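Local atomic coordinates of 1,4-dihydroxy-6-naphtoate synthase (Archaeoglobus fulgidus, PDB entry 1ZBM), a protein that probably catalyses the conversion of cyclic dehypoxanthine futalosine into 1,4-dihydroxy-6-naphthoate, a step in the biosynthesis of menaquinone. Residues A[203-208]-A[245-250]; A[79-84]-A[199-204]; A[62-67]-A[185-190]; A[22-27]-A[217-222]; A[180-185]-A[255-260]. One frame throughout, in Å; residues are numbered along the deposited sequence.

All five contacts belong to the part of the chain built round the mixed sheet 39-44, 11-16, 61-65, 181-189, 76-86, a lobe of a periplasmic-binding-protein-like fold. Contacts 1 and 2 are neighbours, with centres 5 Å apart, and share helix 194-213. Contact 3 pairs two strands of the sheet; it shares Leu185 with contact 5, where helix 251-265 covers the same strand, 181-189. Contact 4 joins two helices and lies farthest from contact 5, about 24 Å between centres. The first segments to appear in the chain, 22-27, 62-67 and 79-84, all find partners beyond residue 184, showing that the C-terminal part returns to complete this lobe.

Contact 1: A[203-208]-A[245-250]; sequences AMRESI and YTYNMP
Thr246 meets Ile208 mainly through its backbone: the methyl CD1 of Ile208 sits 3.4 Å from Thr246 O, and Thr246 CG2 touches the same methyl at 4.1 Å. The hydroxyl has its partner outside this pair of segments, since OG1 is hydrogen-bonded to Asn243 N. Tyr247 carries the largest share of the second segment. Its ring crosses the Arg205 side chain at about a right angle, and ring atom CE1 comes to 3.5 Å from Arg205 CB. Arg205 CG stands over one face, 4.2 Å from the ring centroid and displaced toward the rim, a CH-pi contact; the guanidinium carbon is too distant to add more than a weak cation-pi attraction. Ile208 CB approaches the same ring at its edge. The site is the C-terminal end of the short helix 244-247, where helix 194-213 passes in this lobe of the binding-protein-like fold, and the positive charge of Arg205 probably suits a helix end rich in carbonyls. There Tyr247 O accepts a hydrogen bond from Arg205 NE at 3.3 Å, with a fairly straight N-H...O angle of 157° and the oxygen in the guanidinium plane. Asn248, the first residue to leave helical angles, supplies OD1 to Arg205 NH2 at 2.6 Å; this bond is short but weak, bent to 119° at the hydrogen, with the amide and guanidinium planes steeply inclined.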
# COMPACT_ATOMS: atom_id res chain seq x y z
N ALA A 203 5.96 8.83 17.10
CA ALA A 203 5.11 9.82 16.46
C ALA A 203 4.18 9.16 15.46
O ALA A 203 3.03 9.57 15.30
CB ALA A 203 5.95 10.87 15.76
N MSE A 204 4.68 8.13 14.78
CA MSE A 204 3.89 7.42 13.77
C MSE A 204 2.72 6.72 14.43
O MSE A 204 1.58 6.81 13.96
CB MSE A 204 4.77 6.41 13.03
CG MSE A 204 4.13 5.82 11.79
SE MSE A 204 3.79 7.09 10.34
CE MSE A 204 1.84 7.13 10.39
N ARG A 205 2.99 6.01 15.52
CA ARG A 205 1.93 5.29 16.25
C ARG A 205 0.87 6.24 16.78
O ARG A 205 -0.33 5.95 16.71
CB ARG A 205 2.53 4.50 17.41
CG ARG A 205 3.21 3.24 16.97
CD ARG A 205 3.80 2.49 18.14
NE ARG A 205 4.18 1.14 17.72
CZ ARG A 205 5.15 0.42 18.28
NH1 ARG A 205 5.85 0.93 19.29
NH2 ARG A 205 5.40 -0.79 17.83
N GLU A 206 1.32 7.37 17.31
CA GLU A 206 0.38 8.33 17.84
C GLU A 206 -0.53 8.85 16.75
O GLU A 206 -1.73 9.04 16.97
CB GLU A 206 1.12 9.49 18.48
CG GLU A 206 0.19 10.40 19.26
CD GLU A 206 0.93 11.53 19.93
OE1 GLU A 206 1.94 11.25 20.62
OE2 GLU A 206 0.48 12.69 19.79
N SER A 207 0.02 9.09 15.56
CA SER A 207 -0.79 9.62 14.48
C SER A 207 -1.89 8.64 14.04
O SER A 207 -3.02 9.05 13.72
CB SER A 207 0.10 9.99 13.28
OG SER A 207 -0.61 10.83 12.38
N ILE A 208 -1.55 7.36 14.03
CA ILE A 208 -2.47 6.28 13.66
C ILE A 208 -3.58 6.13 14.70
O ILE A 208 -4.77 6.08 14.37
CB ILE A 208 -1.70 4.93 13.55
CG1 ILE A 208 -0.62 5.03 12.48
CG2 ILE A 208 -2.67 3.79 13.26
CD1 ILE A 208 0.42 3.93 12.54
N TYR A 245 -2.99 -3.74 12.71
CA TYR A 245 -1.80 -4.14 11.96
C TYR A 245 -0.91 -2.94 11.63
O TYR A 245 0.32 -3.06 11.59
CB TYR A 245 -2.18 -4.85 10.66
CG TYR A 245 -2.97 -6.12 10.82
CD1 TYR A 245 -2.61 -7.09 11.75
CD2 TYR A 245 -4.08 -6.38 10.01
CE1 TYR A 245 -3.32 -8.29 11.87
CE2 TYR A 245 -4.79 -7.57 10.12
CZ TYR A 245 -4.40 -8.52 11.05
OH TYR A 245 -5.11 -9.70 11.16
N THR A 246 -1.55 -1.80 11.38
CA THR A 246 -0.84 -0.58 11.05
C THR A 246 -0.19 -0.00 12.31
O THR A 246 0.91 0.54 12.26
CB THR A 246 -1.80 0.48 10.46
OG1 THR A 246 -2.76 -0.17 9.61
CG2 THR A 246 -1.03 1.51 9.63
N TYR A 247 -0.88 -0.13 13.44
CA TYR A 247 -0.33 0.41 14.68
C TYR A 247 0.92 -0.34 15.12
O TYR A 247 1.87 0.27 15.60
CB TYR A 247 -1.37 0.36 15.80
CG TYR A 247 -0.89 1.03 17.07
CD1 TYR A 247 -0.93 2.42 17.20
CD2 TYR A 247 -0.39 0.28 18.13
CE1 TYR A 247 -0.49 3.04 18.37
CE2 TYR A 247 0.05 0.89 19.30
CZ TYR A 247 -0.01 2.27 19.41
OH TYR A 247 0.41 2.86 20.58
N ASN A 248 0.91 -1.66 14.94
CA ASN A 248 2.05 -2.52 15.31
C ASN A 248 1.97 -3.83 14.52
O ASN A 248 1.02 -4.59 14.67
CB ASN A 248 2.01 -2.81 16.82
CG ASN A 248 3.26 -3.52 17.31
OD1 ASN A 248 4.37 -3.04 17.10
ND2 ASN A 248 3.08 -4.66 17.97
N MSE A 249 2.97 -4.10 13.69
CA MSE A 249 2.96 -5.33 12.91
C MSE A 249 3.06 -6.56 13.82
O MSE A 249 4.08 -6.77 14.46
CB MSE A 249 4.11 -5.33 11.90
CG MSE A 249 3.98 -6.35 10.79
SE MSE A 249 5.50 -6.27 9.61
CE MSE A 249 4.97 -4.71 8.58
N PRO A 250 2.00 -7.38 13.88
CA PRO A 250 2.03 -8.58 14.74
C PRO A 250 2.90 -9.69 14.16
O PRO A 250 3.33 -9.61 13.00
CB PRO A 250 0.56 -8.97 14.82
CG PRO A 250 0.05 -8.61 13.45
CD PRO A 250 0.69 -7.23 13.23

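Contact 2: A[79-84]-A[199-204]; sequences LSAGAS and EFLRAM
Leu201 and Leu79, the two residues most covered here, meet through the methyl CD1 of Leu201 and the branch carbon CG of Leu79, 4.4 Å apart. Leu201 lies on helix 194-213. Its CG is anti to the backbone N (chi1 168°), and from it CD1 reaches residues 79-84. This methyl serves three neighbours: besides Leu79 it touches Ala81 CB at 3.8 Å and Ser80 CB at 4.2 Å.

Leu79 also uses its methyl CD2, which reaches Phe200 CE2 at 3.5 Å, lying near the plane of the ring, so that the methyl meets an edge of the phenyl group and not a face. The same CD2 is also 4.5 Å from Met204 CG, and thus touches two residues one helical turn apart. Met204, present as selenomethionine, packs its CG against Ala81 CB at 4.0 Å, and its bent chain continues toward helix 20-30, where it touches Met25 and Phe26.

Residues 79-84 belong to strand 76-86, an edge strand of the sheet within this chain, which is interrupted by a bulge or short loop. Backbone bonds of Ser80 to Met249 and of Gly82 to Thr246 tie this region to the helix 244-247 region as well. The contact is apolar, carbon against carbon, apart from methyl and methylene groups near the Ala81 backbone. Between these two segments the fit therefore probably rests on shape and van der Waals contact, while the backbone bonds of 79-84 go to other parts of the chain.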
# COMPACT_ATOMS: atom_id res chain seq x y z
N LEU A 79 9.44 -0.61 9.35
CA LEU A 79 9.05 0.09 10.59
C LEU A 79 7.84 -0.64 11.18
O LEU A 79 6.93 -1.03 10.46
CB LEU A 79 8.72 1.54 10.27
CG LEU A 79 8.67 2.47 11.46
CD1 LEU A 79 10.08 2.70 12.03
CD2 LEU A 79 8.07 3.80 11.00
N SER A 80 7.82 -0.82 12.50
CA SER A 80 6.70 -1.54 13.10
C SER A 80 5.32 -0.94 12.83
O SER A 80 4.33 -1.65 12.84
CB SER A 80 6.93 -1.67 14.61
OG SER A 80 8.18 -2.33 14.86
N ALA A 81 5.27 0.37 12.57
CA ALA A 81 4.01 1.05 12.31
C ALA A 81 3.92 1.66 10.91
O ALA A 81 4.92 2.15 10.36
CB ALA A 81 3.80 2.14 13.35
N GLY A 82 2.72 1.64 10.34
CA GLY A 82 2.52 2.21 9.03
C GLY A 82 2.13 1.22 7.95
O GLY A 82 1.66 1.62 6.89
N ALA A 83 2.31 -0.07 8.21
CA ALA A 83 1.98 -1.08 7.22
C ALA A 83 0.48 -1.16 6.91
O ALA A 83 -0.35 -0.85 7.76
CB ALA A 83 2.49 -2.46 7.68
N SER A 84 0.15 -1.56 5.69
CA SER A 84 -1.24 -1.73 5.31
C SER A 84 -1.36 -3.24 5.05
O SER A 84 -0.59 -3.81 4.27
CB SER A 84 -1.58 -0.90 4.06
OG SER A 84 -0.84 -1.29 2.92
N GLU A 199 11.97 7.69 18.02
CA GLU A 199 11.13 8.89 18.04
C GLU A 199 10.09 8.88 16.94
O GLU A 199 8.91 9.13 17.20
CB GLU A 199 12.00 10.14 17.90
CG GLU A 199 11.23 11.44 18.00
CD GLU A 199 10.41 11.53 19.29
OE1 GLU A 199 10.86 10.99 20.32
OE2 GLU A 199 9.34 12.15 19.26
N PHE A 200 10.52 8.59 15.72
CA PHE A 200 9.57 8.57 14.62
C PHE A 200 8.54 7.48 14.78
O PHE A 200 7.37 7.64 14.40
CB PHE A 200 10.28 8.39 13.28
CG PHE A 200 9.35 8.42 12.13
CD1 PHE A 200 8.87 9.63 11.64
CD2 PHE A 200 8.87 7.24 11.59
CE1 PHE A 200 7.92 9.65 10.63
CE2 PHE A 200 7.92 7.26 10.58
CZ PHE A 200 7.44 8.46 10.10
N LEU A 201 8.97 6.34 15.32
CA LEU A 201 8.05 5.23 15.54
C LEU A 201 6.97 5.69 16.50
O LEU A 201 5.78 5.39 16.30
CB LEU A 201 8.78 4.04 16.15
CG LEU A 201 7.81 2.99 16.65
CD1 LEU A 201 6.99 2.46 15.48
CD2 LEU A 201 8.58 1.87 17.33
N ARG A 202 7.37 6.42 17.54
CA ARG A 202 6.45 6.94 18.54
C ARG A 202 5.45 7.92 17.92
O ARG A 202 4.25 7.83 18.17
CB ARG A 202 7.21 7.66 19.67
CG ARG A 202 6.31 8.16 20.82
CD ARG A 202 7.09 8.97 21.86
NE ARG A 202 7.49 10.27 21.31
CZ ARG A 202 6.65 11.28 21.10
NH1 ARG A 202 5.37 11.16 21.41
NH2 ARG A 202 7.09 12.41 20.57
N ALA A 203 5.96 8.83 17.10
CA ALA A 203 5.11 9.82 16.46
C ALA A 203 4.18 9.16 15.46
O ALA A 203 3.03 9.57 15.30
CB ALA A 203 5.95 10.87 15.76
N MSE A 204 4.68 8.13 14.78
CA MSE A 204 3.89 7.42 13.77
C MSE A 204 2.72 6.72 14.43
O MSE A 204 1.58 6.81 13.96
CB MSE A 204 4.77 6.41 13.03
CG MSE A 204 4.13 5.82 11.79
SE MSE A 204 3.79 7.09 10.34
CE MSE A 204 1.84 7.13 10.39

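Contact 3: A[62-67]-A[185-190]; sequences TAISAH and LNAIRR
Leu185 and Ile64 face each other as a hydrogen-bonded antiparallel pair, with Ile64 N bound to Leu185 O at 2.8 Å and Leu185 N to Ile64 O at 2.7 Å. Two residues away Thr62 and Ala187 repeat the pattern, Thr62 N to Ala187 O and Ala187 N to Thr62 O both measuring 2.9 Å. Between them Ala63 and Asn186 form a non-hydrogen-bonded pair, where Ala63 CA makes a C-H...O contact with Leu185 O.

The Leu185 side chain shows how the strand meets the turn into helix 66-69. Its CB lies 3.5 Å from Ile64 O. With CG anti to the carbonyl carbon (chi1 -54°), CG comes to 4.0 Å from Ala66 CA. The methyl CD1 then presses against the first residue of that helix, 3.5 Å from Ala66 CA, and also touches Ala66 CB. The other methyl, CD2, faces outside this strand pair and packs on Met249 CE. On the same face of the sheet Ile64 sets its CG2 against Ala187 CB at 3.7 Å, while Ala63 and Asn186 point to the other face.

Such pairing is that of an inner position in a mixed sheet: strand 181-189 runs antiparallel to 61-65 and is flanked on its other side by 76-86, to which Asn186 bonds through Leu79. Helix 47-53 touches Thr62 and Ile64, and helix 114-122 approaches Ala66 through Thr114, predicted to bind substrate, the nearest side-chain atoms of the two being about 3 Å apart.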
# COMPACT_ATOMS: atom_id res chain seq x y z
N THR A 62 10.01 6.26 4.09
CA THR A 62 9.12 6.24 2.94
C THR A 62 8.16 5.06 2.93
O THR A 62 8.52 3.97 3.37
CB THR A 62 9.92 6.21 1.62
OG1 THR A 62 9.01 6.11 0.51
CG2 THR A 62 10.85 5.01 1.59
N ALA A 63 6.94 5.28 2.45
CA ALA A 63 5.99 4.17 2.35
C ALA A 63 6.58 3.35 1.21
O ALA A 63 7.38 3.86 0.42
CB ALA A 63 4.60 4.68 1.97
N ILE A 64 6.20 2.08 1.11
CA ILE A 64 6.73 1.23 0.05
C ILE A 64 6.06 -0.13 0.06
O ILE A 64 5.85 -0.72 1.11
CB ILE A 64 8.25 1.03 0.20
CG1 ILE A 64 8.80 0.26 -1.00
CG2 ILE A 64 8.54 0.22 1.46
CD1 ILE A 64 10.29 0.06 -0.95
N SER A 65 5.75 -0.64 -1.13
CA SER A 65 5.11 -1.94 -1.30
C SER A 65 5.95 -3.05 -0.68
O SER A 65 7.18 -3.00 -0.73
CB SER A 65 4.91 -2.23 -2.79
OG SER A 65 4.04 -1.28 -3.38
N ALA A 66 5.31 -4.06 -0.11
CA ALA A 66 6.08 -5.16 0.48
C ALA A 66 6.97 -5.76 -0.61
O ALA A 66 8.14 -6.05 -0.37
CB ALA A 66 5.15 -6.23 1.06
N HIS A 67 6.42 -5.93 -1.81
CA HIS A 67 7.16 -6.47 -2.94
C HIS A 67 8.50 -5.73 -3.09
O HIS A 67 9.57 -6.32 -2.97
CB HIS A 67 6.33 -6.30 -4.21
CG HIS A 67 7.02 -6.76 -5.46
ND1 HIS A 67 6.51 -6.52 -6.72
CD2 HIS A 67 8.17 -7.45 -5.65
CE1 HIS A 67 7.31 -7.04 -7.63
NE2 HIS A 67 8.33 -7.61 -7.01
N LEU A 185 4.09 -1.04 3.18
CA LEU A 185 4.87 -1.00 4.41
C LEU A 185 5.50 0.36 4.66
O LEU A 185 5.71 1.15 3.73
CB LEU A 185 5.98 -2.05 4.35
CG LEU A 185 5.67 -3.51 4.06
CD1 LEU A 185 6.97 -4.23 3.75
CD2 LEU A 185 4.95 -4.16 5.23
N ASN A 186 5.82 0.64 5.91
CA ASN A 186 6.50 1.88 6.20
C ASN A 186 7.95 1.46 6.37
O ASN A 186 8.25 0.57 7.16
CB ASN A 186 5.97 2.54 7.47
CG ASN A 186 5.55 3.97 7.23
OD1 ASN A 186 5.50 4.79 8.15
ND2 ASN A 186 5.25 4.29 5.98
N ALA A 187 8.84 2.09 5.62
CA ALA A 187 10.26 1.76 5.64
C ALA A 187 11.14 2.92 6.13
O ALA A 187 10.96 4.07 5.71
CB ALA A 187 10.69 1.33 4.24
N ILE A 188 12.09 2.60 7.00
CA ILE A 188 13.01 3.61 7.53
C ILE A 188 14.47 3.24 7.21
O ILE A 188 14.91 2.13 7.48
CB ILE A 188 12.81 3.81 9.08
CG1 ILE A 188 13.75 4.89 9.61
CG2 ILE A 188 13.02 2.52 9.81
CD1 ILE A 188 13.42 5.32 11.02
N ARG A 189 15.19 4.20 6.63
CA ARG A 189 16.58 4.00 6.23
C ARG A 189 17.39 3.46 7.41
O ARG A 189 17.16 3.84 8.55
CB ARG A 189 17.16 5.34 5.71
CG ARG A 189 18.18 5.20 4.55
CD ARG A 189 18.38 6.50 3.74
NE ARG A 189 18.96 7.58 4.54
CZ ARG A 189 18.92 8.87 4.21
NH1 ARG A 189 18.32 9.26 3.08
NH2 ARG A 189 19.46 9.77 5.02
N ARG A 190 18.32 2.55 7.14
CA ARG A 190 19.10 1.95 8.22
C ARG A 190 20.21 2.81 8.80
O ARG A 190 20.74 2.50 9.87
CB ARG A 190 19.68 0.61 7.75
CG ARG A 190 18.63 -0.47 7.45
CD ARG A 190 19.30 -1.69 6.81
NE ARG A 190 18.35 -2.74 6.44
CZ ARG A 190 17.77 -3.57 7.31
NH1 ARG A 190 18.03 -3.48 8.60
NH2 ARG A 190 16.94 -4.50 6.86

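Contact 4: A[22-27]-A[217-222]; sequences DAFMFY and EAIEYA
Helices 20-30 and 215-222, two helices of the lobe built round the sheet that contains strand 11-16, pack at Ala23 and Ala222, with their N-to-C directions 130° apart and their short axes 7.9 Å from each other. The nearness is allowed by small residues: Ala23 CB lies 3.6 Å from Ala222 CA, and the two CB atoms also touch.

Tyr27 carries the largest buried surface. Its CG, anti to the backbone N (chi1 169°), is set 3.7 Å from Ala218 CA. That CA lies over one face of the ring, 4.0 Å from the centroid and toward the rim, a CH-pi contact, while ring atom CD2 touches Tyr221 CB at 3.6 Å. At the ring's end Tyr27 OH donates a hydrogen bond to Glu217 OE2, 2.6 Å long and received on the anti lone pair of that oxygen. The carboxylate plane stands nearly perpendicular to the ring, at 86°, and the extended Glu217 chain brings OE2 to the hydroxyl.

Phe24 also packs on Ala218. Its CD1 is 3.7 Å from Ala218 CB and 3.6 Å from Ile219 N, the latter meeting the ring at its edge. Beyond these segments, Phe24 also touches Ala211 of helix 194-213 and Ala238 of helix 231-241, so it lies in a junction of several helices. Tyr221 OH is hydrogen-bonded to Lys224 NZ, and its ring meets His31 edge-to-face. The whole is an obliquely crossed helix-helix packing within the lobe, with Ala23 and Ala222 at the closest CA approach and the Phe24 and Tyr27 rings packed on Ala218.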
# COMPACT_ATOMS: atom_id res chain seq x y z
N ASP A 22 -3.92 6.85 3.46
CA ASP A 22 -2.64 7.43 3.88
C ASP A 22 -2.81 8.78 4.58
O ASP A 22 -2.27 8.99 5.66
CB ASP A 22 -1.71 7.57 2.67
CG ASP A 22 -0.35 8.07 3.06
OD1 ASP A 22 -0.24 9.25 3.46
OD2 ASP A 22 0.62 7.29 2.96
N ALA A 23 -3.54 9.70 3.96
CA ALA A 23 -3.77 11.01 4.55
C ALA A 23 -4.42 10.83 5.91
O ALA A 23 -4.13 11.55 6.87
CB ALA A 23 -4.68 11.85 3.64
N PHE A 24 -5.32 9.85 5.98
CA PHE A 24 -6.05 9.51 7.20
C PHE A 24 -5.04 9.18 8.30
O PHE A 24 -5.03 9.82 9.36
CB PHE A 24 -6.95 8.30 6.90
CG PHE A 24 -7.80 7.86 8.06
CD1 PHE A 24 -8.94 8.57 8.42
CD2 PHE A 24 -7.45 6.74 8.79
CE1 PHE A 24 -9.74 8.16 9.50
CE2 PHE A 24 -8.24 6.31 9.87
CZ PHE A 24 -9.38 7.03 10.23
N MSE A 25 -4.18 8.20 8.03
CA MSE A 25 -3.15 7.76 8.96
C MSE A 25 -2.21 8.91 9.38
O MSE A 25 -1.87 9.05 10.56
CB MSE A 25 -2.34 6.64 8.30
CG MSE A 25 -1.28 5.99 9.17
SE MSE A 25 -0.12 4.82 8.11
CE MSE A 25 -1.51 3.82 7.18
N PHE A 26 -1.81 9.73 8.41
CA PHE A 26 -0.89 10.85 8.69
C PHE A 26 -1.52 12.18 9.11
O PHE A 26 -0.80 13.13 9.39
CB PHE A 26 0.00 11.13 7.48
CG PHE A 26 1.13 10.16 7.32
CD1 PHE A 26 0.98 9.04 6.52
CD2 PHE A 26 2.36 10.39 7.92
CE1 PHE A 26 2.04 8.15 6.33
CE2 PHE A 26 3.43 9.52 7.73
CZ PHE A 26 3.28 8.40 6.93
N TYR A 27 -2.85 12.24 9.15
CA TYR A 27 -3.54 13.47 9.53
C TYR A 27 -3.01 14.15 10.79
O TYR A 27 -2.69 15.33 10.77
CB TYR A 27 -5.04 13.23 9.69
CG TYR A 27 -5.75 14.39 10.33
CD1 TYR A 27 -6.01 14.41 11.70
CD2 TYR A 27 -6.08 15.52 9.58
CE1 TYR A 27 -6.58 15.53 12.31
CE2 TYR A 27 -6.65 16.64 10.18
CZ TYR A 27 -6.90 16.64 11.54
OH TYR A 27 -7.46 17.75 12.12
N GLU A 217 -12.80 13.37 11.92
CA GLU A 217 -11.90 14.49 11.77
C GLU A 217 -10.78 14.13 10.79
O GLU A 217 -10.56 14.83 9.80
CB GLU A 217 -11.30 14.86 13.13
CG GLU A 217 -10.57 16.19 13.12
CD GLU A 217 -9.76 16.42 14.38
OE1 GLU A 217 -10.24 16.03 15.47
OE2 GLU A 217 -8.66 17.01 14.29
N ALA A 218 -10.07 13.04 11.05
CA ALA A 218 -8.98 12.61 10.18
C ALA A 218 -9.44 12.35 8.74
O ALA A 218 -8.74 12.68 7.78
CB ALA A 218 -8.30 11.37 10.75
N ILE A 219 -10.62 11.77 8.59
CA ILE A 219 -11.16 11.46 7.27
C ILE A 219 -11.54 12.73 6.50
O ILE A 219 -11.50 12.76 5.28
CB ILE A 219 -12.41 10.56 7.40
CG1 ILE A 219 -12.36 9.44 6.35
CG2 ILE A 219 -13.69 11.39 7.26
CD1 ILE A 219 -12.37 9.92 4.94
N GLU A 220 -11.89 13.78 7.24
CA GLU A 220 -12.29 15.05 6.62
C GLU A 220 -11.17 15.60 5.74
O GLU A 220 -11.40 15.97 4.59
CB GLU A 220 -12.62 16.07 7.71
CG GLU A 220 -13.23 17.36 7.16
CD GLU A 220 -14.55 17.10 6.46
OE1 GLU A 220 -15.44 16.44 7.06
OE2 GLU A 220 -14.72 17.56 5.30
N TYR A 221 -9.97 15.66 6.29
CA TYR A 221 -8.83 16.16 5.53
C TYR A 221 -8.47 15.16 4.42
O TYR A 221 -8.17 15.55 3.30
CB TYR A 221 -7.63 16.34 6.45
CG TYR A 221 -6.35 16.65 5.72
CD1 TYR A 221 -6.12 17.91 5.17
CD2 TYR A 221 -5.37 15.67 5.57
CE1 TYR A 221 -4.95 18.20 4.48
CE2 TYR A 221 -4.19 15.94 4.87
CZ TYR A 221 -3.99 17.21 4.33
OH TYR A 221 -2.83 17.49 3.64
N ALA A 222 -8.52 13.87 4.75
CA ALA A 222 -8.19 12.81 3.81
C ALA A 222 -9.02 12.87 2.54
O ALA A 222 -8.61 12.37 1.49
CB ALA A 222 -8.37 11.45 4.47

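Contact 5: A[180-185]-A[255-260]; sequences PLPLGL and AALKKL
Pro182 and Leu257 mark where helix 251-265 lies across strand 181-189 of the mixed sheet, an alpha/beta layer of the binding-protein-like fold; the short axes run 84° apart and approach to 7.9 Å. The pyrrolidine ring divides its atoms between two residues of the helix. Its CB turns to the isobutyl end of Leu257, with CD2 3.5 Å away, and its CG turns to Ala256 CB at 3.6 Å. Leu257 CG, anti to the carbonyl carbon (chi1 -89°), lies 3.9 Å from Pro182 CB, so the methyl CD2 comes closer still. Its other branch, CD1, meets Leu185 CD1 methyl to methyl at 4.2 Å. Leu260, one turn further, has CD2 at 4.4 Å from Pro182 O, a loose contact. Between these contacts Leu183 and Gly184 form a classic beta bulge opposite Ser84. Leu183 O also accepts a hydrogen bond from Thr114, a predicted substrate-binding residue, which places the strand probably beside that site. Trp173 of helix 169-174 touches both Ala256 and Leu260. Just before the strand begins, the carbonyl oxygen Pro180 O lies 3.3 Å from the methyl carbon Ala256 CB, a van der Waals contact.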
# COMPACT_ATOMS: atom_id res chain seq x y z
N PRO A 180 -2.62 -12.90 7.49
CA PRO A 180 -3.02 -11.62 6.87
C PRO A 180 -2.18 -11.37 5.61
O PRO A 180 -1.15 -12.01 5.41
CB PRO A 180 -2.74 -10.61 7.98
CG PRO A 180 -2.96 -11.40 9.23
CD PRO A 180 -2.29 -12.71 8.92
N LEU A 181 -2.60 -10.44 4.76
CA LEU A 181 -1.89 -10.14 3.52
C LEU A 181 -1.13 -8.80 3.55
O LEU A 181 -1.75 -7.73 3.47
CB LEU A 181 -2.90 -10.11 2.36
CG LEU A 181 -2.45 -10.41 0.92
CD1 LEU A 181 -3.51 -9.88 -0.05
CD2 LEU A 181 -1.12 -9.79 0.64
N PRO A 182 0.22 -8.83 3.64
CA PRO A 182 1.07 -7.63 3.67
C PRO A 182 1.04 -6.91 2.33
O PRO A 182 1.42 -7.50 1.32
CB PRO A 182 2.47 -8.19 3.95
CG PRO A 182 2.22 -9.56 4.51
CD PRO A 182 1.04 -10.05 3.73
N LEU A 183 0.60 -5.66 2.31
CA LEU A 183 0.54 -4.92 1.04
C LEU A 183 1.50 -3.74 0.96
O LEU A 183 2.41 -3.73 0.13
CB LEU A 183 -0.89 -4.44 0.79
CG LEU A 183 -1.92 -5.55 0.63
CD1 LEU A 183 -3.30 -4.95 0.73
CD2 LEU A 183 -1.71 -6.27 -0.70
N GLY A 184 1.28 -2.75 1.82
CA GLY A 184 2.14 -1.58 1.84
C GLY A 184 2.87 -1.56 3.16
O GLY A 184 2.34 -2.02 4.17
N LEU A 185 4.09 -1.04 3.18
CA LEU A 185 4.87 -1.00 4.41
C LEU A 185 5.50 0.36 4.66
O LEU A 185 5.71 1.15 3.73
CB LEU A 185 5.98 -2.05 4.35
CG LEU A 185 5.67 -3.51 4.06
CD1 LEU A 185 6.97 -4.23 3.75
CD2 LEU A 185 4.95 -4.16 5.23
N ALA A 255 5.34 -13.30 9.62
CA ALA A 255 5.39 -14.63 9.03
C ALA A 255 4.89 -14.61 7.60
O ALA A 255 5.43 -15.29 6.73
CB ALA A 255 4.56 -15.60 9.86
N ALA A 256 3.85 -13.81 7.36
CA ALA A 256 3.26 -13.68 6.03
C ALA A 256 4.26 -13.10 5.03
O ALA A 256 4.35 -13.57 3.90
CB ALA A 256 2.02 -12.83 6.10
N LEU A 257 5.02 -12.09 5.44
CA LEU A 257 6.01 -11.52 4.52
C LEU A 257 7.02 -12.59 4.21
O LEU A 257 7.37 -12.82 3.05
CB LEU A 257 6.74 -10.35 5.16
CG LEU A 257 6.16 -8.95 5.00
CD1 LEU A 257 7.16 -8.00 5.65
CD2 LEU A 257 5.97 -8.58 3.52
N LYS A 258 7.51 -13.25 5.26
CA LYS A 258 8.51 -14.30 5.08
C LYS A 258 7.99 -15.27 4.01
O LYS A 258 8.71 -15.59 3.07
CB LYS A 258 8.75 -15.06 6.39
CG LYS A 258 10.00 -15.94 6.36
CD LYS A 258 9.94 -17.09 7.38
CE LYS A 258 11.10 -18.08 7.18
NZ LYS A 258 10.96 -19.35 7.98
N LYS A 259 6.75 -15.70 4.16
CA LYS A 259 6.13 -16.64 3.20
C LYS A 259 6.05 -16.03 1.81
O LYS A 259 6.48 -16.63 0.82
CB LYS A 259 4.73 -17.03 3.68
CG LYS A 259 3.99 -17.95 2.72
CD LYS A 259 4.75 -19.25 2.57
CE LYS A 259 4.06 -20.20 1.62
NZ LYS A 259 4.92 -21.40 1.42
N LEU A 260 5.47 -14.84 1.74
CA LEU A 260 5.33 -14.13 0.48
C LEU A 260 6.66 -14.12 -0.27
O LEU A 260 6.72 -14.46 -1.45
CB LEU A 260 4.87 -12.69 0.72
CG LEU A 260 4.90 -11.73 -0.46
CD1 LEU A 260 3.95 -12.20 -1.56
CD2 LEU A 260 4.50 -10.34 0.01